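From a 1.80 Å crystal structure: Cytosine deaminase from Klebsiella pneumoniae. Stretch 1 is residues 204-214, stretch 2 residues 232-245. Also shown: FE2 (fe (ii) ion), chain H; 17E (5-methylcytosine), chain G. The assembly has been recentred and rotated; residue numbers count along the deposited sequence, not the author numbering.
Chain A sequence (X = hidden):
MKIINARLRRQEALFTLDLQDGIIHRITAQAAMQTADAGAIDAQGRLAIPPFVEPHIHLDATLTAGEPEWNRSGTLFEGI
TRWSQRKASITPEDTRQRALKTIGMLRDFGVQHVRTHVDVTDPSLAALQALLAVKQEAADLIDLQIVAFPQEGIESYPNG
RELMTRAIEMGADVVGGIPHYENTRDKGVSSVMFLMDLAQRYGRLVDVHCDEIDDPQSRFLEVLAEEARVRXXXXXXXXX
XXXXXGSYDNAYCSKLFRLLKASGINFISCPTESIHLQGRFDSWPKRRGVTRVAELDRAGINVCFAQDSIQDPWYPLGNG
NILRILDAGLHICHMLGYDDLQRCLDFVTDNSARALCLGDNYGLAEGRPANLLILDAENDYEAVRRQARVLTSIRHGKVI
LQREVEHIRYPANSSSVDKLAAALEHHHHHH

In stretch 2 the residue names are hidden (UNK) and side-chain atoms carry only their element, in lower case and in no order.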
# COMPACT_ATOMS: atom_id res chain seq x y z
N ARG A 204 -6.96 29.14 19.54
CA ARG A 204 -6.46 27.81 19.24
C ARG A 204 -6.56 27.50 17.75
O ARG A 204 -7.26 28.19 17.01
CB ARG A 204 -7.22 26.75 20.04
CG ARG A 204 -7.26 27.03 21.54
CD ARG A 204 -5.90 26.87 22.21
NE ARG A 204 -5.87 27.56 23.50
CZ ARG A 204 -6.09 26.98 24.67
NH1 ARG A 204 -6.05 27.70 25.78
NH2 ARG A 204 -6.33 25.68 24.75
N LEU A 205 -5.85 26.46 17.33
CA LEU A 205 -5.95 25.96 15.97
C LEU A 205 -7.25 25.16 15.83
O LEU A 205 -7.93 24.90 16.83
CB LEU A 205 -4.75 25.07 15.64
CG LEU A 205 -3.37 25.71 15.82
CD1 LEU A 205 -2.27 24.78 15.31
CD2 LEU A 205 -3.32 27.04 15.08
N VAL A 206 -7.59 24.80 14.60
CA VAL A 206 -8.81 24.03 14.32
C VAL A 206 -8.48 22.86 13.40
O VAL A 206 -7.78 23.03 12.41
CB VAL A 206 -9.86 24.92 13.62
CG1 VAL A 206 -11.03 24.09 13.09
CG2 VAL A 206 -10.35 26.00 14.56
N ASP A 207 -8.98 21.68 13.74
CA ASP A 207 -8.85 20.52 12.85
C ASP A 207 -10.09 19.64 12.98
O ASP A 207 -10.26 18.97 13.99
CB ASP A 207 -7.61 19.70 13.19
CG ASP A 207 -7.23 18.72 12.10
OD1 ASP A 207 -6.01 18.51 11.88
OD2 ASP A 207 -8.14 18.16 11.45
N VAL A 208 -10.93 19.65 11.95
CA VAL A 208 -12.26 19.08 12.03
C VAL A 208 -12.40 17.82 11.16
O VAL A 208 -11.96 17.81 10.01
CB VAL A 208 -13.31 20.12 11.57
CG1 VAL A 208 -14.68 19.49 11.41
CG2 VAL A 208 -13.37 21.29 12.56
N HIS A 209 -13.01 16.78 11.73
CA HIS A 209 -13.44 15.60 10.96
C HIS A 209 -14.63 16.05 10.14
O HIS A 209 -15.74 16.15 10.65
CB HIS A 209 -13.84 14.46 11.89
CG HIS A 209 -12.68 13.67 12.40
ND1 HIS A 209 -11.72 14.21 13.23
CD2 HIS A 209 -12.32 12.38 12.19
CE1 HIS A 209 -10.82 13.29 13.51
NE2 HIS A 209 -11.16 12.17 12.90
N CYS A 210 -14.41 16.34 8.88
CA CYS A 210 -15.37 17.21 8.22
C CYS A 210 -16.55 16.51 7.54
O CYS A 210 -17.70 16.72 7.91
CB CYS A 210 -14.64 18.16 7.27
SG CYS A 210 -15.70 19.49 6.85
N ASP A 211 -16.28 15.70 6.54
CA ASP A 211 -17.37 15.01 5.85
C ASP A 211 -16.92 13.57 5.59
O ASP A 211 -16.74 13.17 4.44
CB ASP A 211 -17.72 15.73 4.54
CG ASP A 211 -18.39 17.10 4.77
OD1 ASP A 211 -17.78 18.14 4.44
OD2 ASP A 211 -19.54 17.13 5.28
N GLU A 212 -16.74 12.80 6.66
CA GLU A 212 -16.17 11.46 6.55
C GLU A 212 -17.28 10.47 6.25
O GLU A 212 -17.61 9.60 7.07
CB GLU A 212 -15.39 11.07 7.81
CG GLU A 212 -14.52 9.81 7.61
CD GLU A 212 -13.75 9.36 8.84
OE1 GLU A 212 -12.93 8.42 8.70
OE2 GLU A 212 -13.96 9.92 9.94
N ILE A 213 -17.89 10.61 5.08
CA ILE A 213 -19.07 9.84 4.73
C ILE A 213 -19.20 9.92 3.22
O ILE A 213 -18.69 10.86 2.62
CB ILE A 213 -20.32 10.38 5.46
CG1 ILE A 213 -21.52 9.44 5.30
CG2 ILE A 213 -20.66 11.79 4.99
CD1 ILE A 213 -22.73 9.86 6.16
N ASP A 214 -19.86 8.95 2.60
CA ASP A 214 -19.94 8.93 1.14
C ASP A 214 -21.15 9.68 0.57
O ASP A 214 -21.38 9.67 -0.63
CB ASP A 214 -19.89 7.49 0.60
CG ASP A 214 -18.51 6.85 0.74
OD1 ASP A 214 -18.45 5.65 1.08
OD2 ASP A 214 -17.48 7.53 0.48
N UNK A 232 -10.71 35.24 9.04
CA UNK A 232 -9.32 35.44 8.71
C UNK A 232 -8.39 34.43 9.36
O UNK A 232 -7.24 34.73 9.65
N UNK A 233 -8.88 33.22 9.59
CA UNK A 233 -8.07 32.22 10.29
C UNK A 233 -7.73 30.99 9.45
O UNK A 233 -7.44 29.93 10.00
c UNK A 233 -10.19 31.53 11.61
c UNK A 233 -10.03 30.14 14.04
s UNK A 233 -10.96 31.47 13.27
c UNK A 233 -8.71 31.84 11.64
N UNK A 234 -7.73 31.13 8.13
CA UNK A 234 -7.52 29.97 7.26
C UNK A 234 -6.28 29.14 7.54
O UNK A 234 -6.35 27.91 7.58
N UNK A 235 -5.14 29.80 7.73
CA UNK A 235 -3.88 29.10 8.00
C UNK A 235 -3.97 28.22 9.26
O UNK A 235 -3.26 27.22 9.38
c UNK A 235 -2.73 30.10 8.12
N UNK A 236 -4.85 28.59 10.18
CA UNK A 236 -4.98 27.90 11.46
C UNK A 236 -6.05 26.81 11.42
O UNK A 236 -6.35 26.20 12.44
c UNK A 236 -4.16 29.83 12.94
c UNK A 236 -5.31 28.89 12.57
c UNK A 236 -3.94 30.91 11.91
n UNK A 236 -2.68 31.11 11.51
o UNK A 236 -4.88 31.56 11.45
N UNK A 237 -6.61 26.57 10.23
CA UNK A 237 -7.74 25.65 10.09
C UNK A 237 -7.42 24.50 9.15
O UNK A 237 -6.93 24.71 8.05
c UNK A 237 -8.99 26.40 9.58
c UNK A 237 -10.15 25.42 9.35
c UNK A 237 -9.40 27.49 10.59
N UNK A 238 -7.72 23.28 9.59
CA UNK A 238 -7.57 22.10 8.75
C UNK A 238 -8.90 21.36 8.66
O UNK A 238 -9.63 21.24 9.65
c UNK A 238 -6.37 19.90 8.41
o UNK A 238 -5.21 21.82 9.27
c UNK A 238 -6.47 21.15 9.28
N UNK A 239 -9.21 20.87 7.46
CA UNK A 239 -10.32 19.95 7.26
C UNK A 239 -9.76 18.56 7.03
O UNK A 239 -9.02 18.32 6.07
c UNK A 239 -11.18 20.39 6.06
N UNK A 240 -10.10 17.62 7.92
CA UNK A 240 -9.64 16.25 7.78
C UNK A 240 -10.77 15.39 7.23
O UNK A 240 -11.93 15.70 7.46
o UNK A 240 -7.98 16.31 9.59
c UNK A 240 -9.19 15.70 9.14
N UNK A 241 -10.43 14.35 6.47
CA UNK A 241 -11.43 13.37 6.02
C UNK A 241 -12.58 14.00 5.26
O UNK A 241 -13.74 13.80 5.62
c UNK A 241 -10.91 11.99 9.37
n UNK A 241 -10.09 10.93 9.70
c UNK A 241 -12.12 12.67 7.19
c UNK A 241 -11.23 11.85 8.06
n UNK A 241 -10.62 10.70 7.64
c UNK A 241 -9.94 10.16 8.64
N UNK A 242 -12.28 14.76 4.23
CA UNK A 242 -13.33 15.31 3.41
C UNK A 242 -13.74 14.28 2.37
O UNK A 242 -13.78 14.57 1.18
c UNK A 242 -12.87 16.63 2.74
o UNK A 242 -11.61 16.43 2.09
c UNK A 242 -12.68 17.69 3.82
N UNK A 243 -14.05 13.05 2.83
CA UNK A 243 -14.35 11.94 1.94
C UNK A 243 -15.51 12.22 0.98
O UNK A 243 -15.50 11.80 -0.18
s UNK A 243 -13.30 10.21 3.85
c UNK A 243 -14.65 10.67 2.74
N UNK A 244 -16.53 12.91 1.48
CA UNK A 244 -17.69 13.26 0.65
C UNK A 244 -17.29 14.04 -0.61
O UNK A 244 -17.96 13.94 -1.64
c UNK A 244 -18.72 14.04 1.46
N UNK A 245 -16.21 14.81 -0.55
CA UNK A 245 -15.77 15.54 -1.74
C UNK A 245 -15.49 14.58 -2.90
O UNK A 245 -15.72 14.91 -4.06
c UNK A 245 -14.56 16.43 -1.46
s UNK A 245 -12.57 17.99 -2.56
c UNK A 245 -12.61 18.80 -0.97
c UNK A 245 -14.26 17.37 -2.61
FE FE2 H . -9.53 10.67 12.13
N1 17E G . -13.38 8.42 14.65
C2 17E G . -13.85 8.96 13.53
O2 17E G . -15.01 9.69 13.56
N3 17E G . -13.22 8.81 12.36
C4 17E G . -12.08 8.10 12.29
N4 17E G . -11.41 7.95 11.04
C5 17E G . -11.55 7.52 13.44
C6 17E G . -12.24 7.71 14.64
CM5 17E G . -10.28 6.73 13.39
O HOH W 1 -5.01 23.23 11.99
O HOH W 2 -16.83 9.63 -1.22

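Position 232 has no side-chain atoms and touches nothing of stretch 1. It follows a helix in a Schellman motif with phi 70°, a conformation that favours glycine: Gly232. Position 233 carries an unbranched chain of two carbons, a sulfur and a terminal carbon; that last carbon lies 4.2 Å from Val206 CG2, an apolar contact suited to a flexible thioether. It is Met233. Position 234, again without side-chain atoms, opens a 3-10 segment, buried with no side chain to place: Gly234. At 235 a single carbon points away from stretch 1: Ala235.

Position 236 has three carbons in a row, the third bearing one oxygen and one nitrogen. A carbon of the chain packs 3.6 Å from Leu205 CD2, while the polar end leads away from stretch 1, as suits Gln236.

The strand begins at 237, where one carbon carries two others, one of them 4.0 Å from Val206 CB. This compact, beta-branched shape suits a buried strand: Val237. At 238 a carbon, 3.7 Å from Asp207 OD1, bears one carbon and one oxygen, the latter 3.1 Å from the oxygen of water 1, which donates to Val206 O; a small polar branch fits here, Thr238. Position 239 has one carbon, 4.3 Å from Cys210 CB: Ala239, small and apolar, on the face shared with Val206, Val208 and Val237. Position 240 has a carbon, then an oxygen that donates to Asp207 OD2 at 2.6 Å, a short bond to a buried carboxylate: Ser240.

Position 241 bears a five-membered ring of three carbons and two nitrogens, with Glu212 OE1 over one face. It is His241, whose NE2 binds FE2 at 2.5 Å beside His209 NE2 at 2.4 Å.

At 242 a carbon carries one oxygen and one carbon, the latter 4.0 Å from Cys210 CB; the oxygen bonds elsewhere in the structure, so Thr242 serves both. Position 243 has a carbon, then a sulfur 4.0 Å from Glu212 CG, a small buried thiol: Cys243. The lone carbon at 244 sits 3.7 Å from Asp211 CB, a compact fit for Ala244. Position 245 has two carbons, a sulfur and a terminal carbon, buried without touching stretch 1, as an apolar chain can be: Met245.

The contact is a parallel strand pair, 205-209 beside 237-240, laced by alternating backbone bonds such as Val206 N to Gln236 O (2.9 Å) and Ser240 N to Val208 O (2.8 Å). Beyond the strands, Ala244 N donates to Asp211 O at 3.0 Å. The pairing brings both histidines to the iron; beside that site, Glu212 OE1 accepts from 5-methylcytosine N4 at 2.8 Å.

Stretch 2 (232-245) GMGAQVTASHTCAM
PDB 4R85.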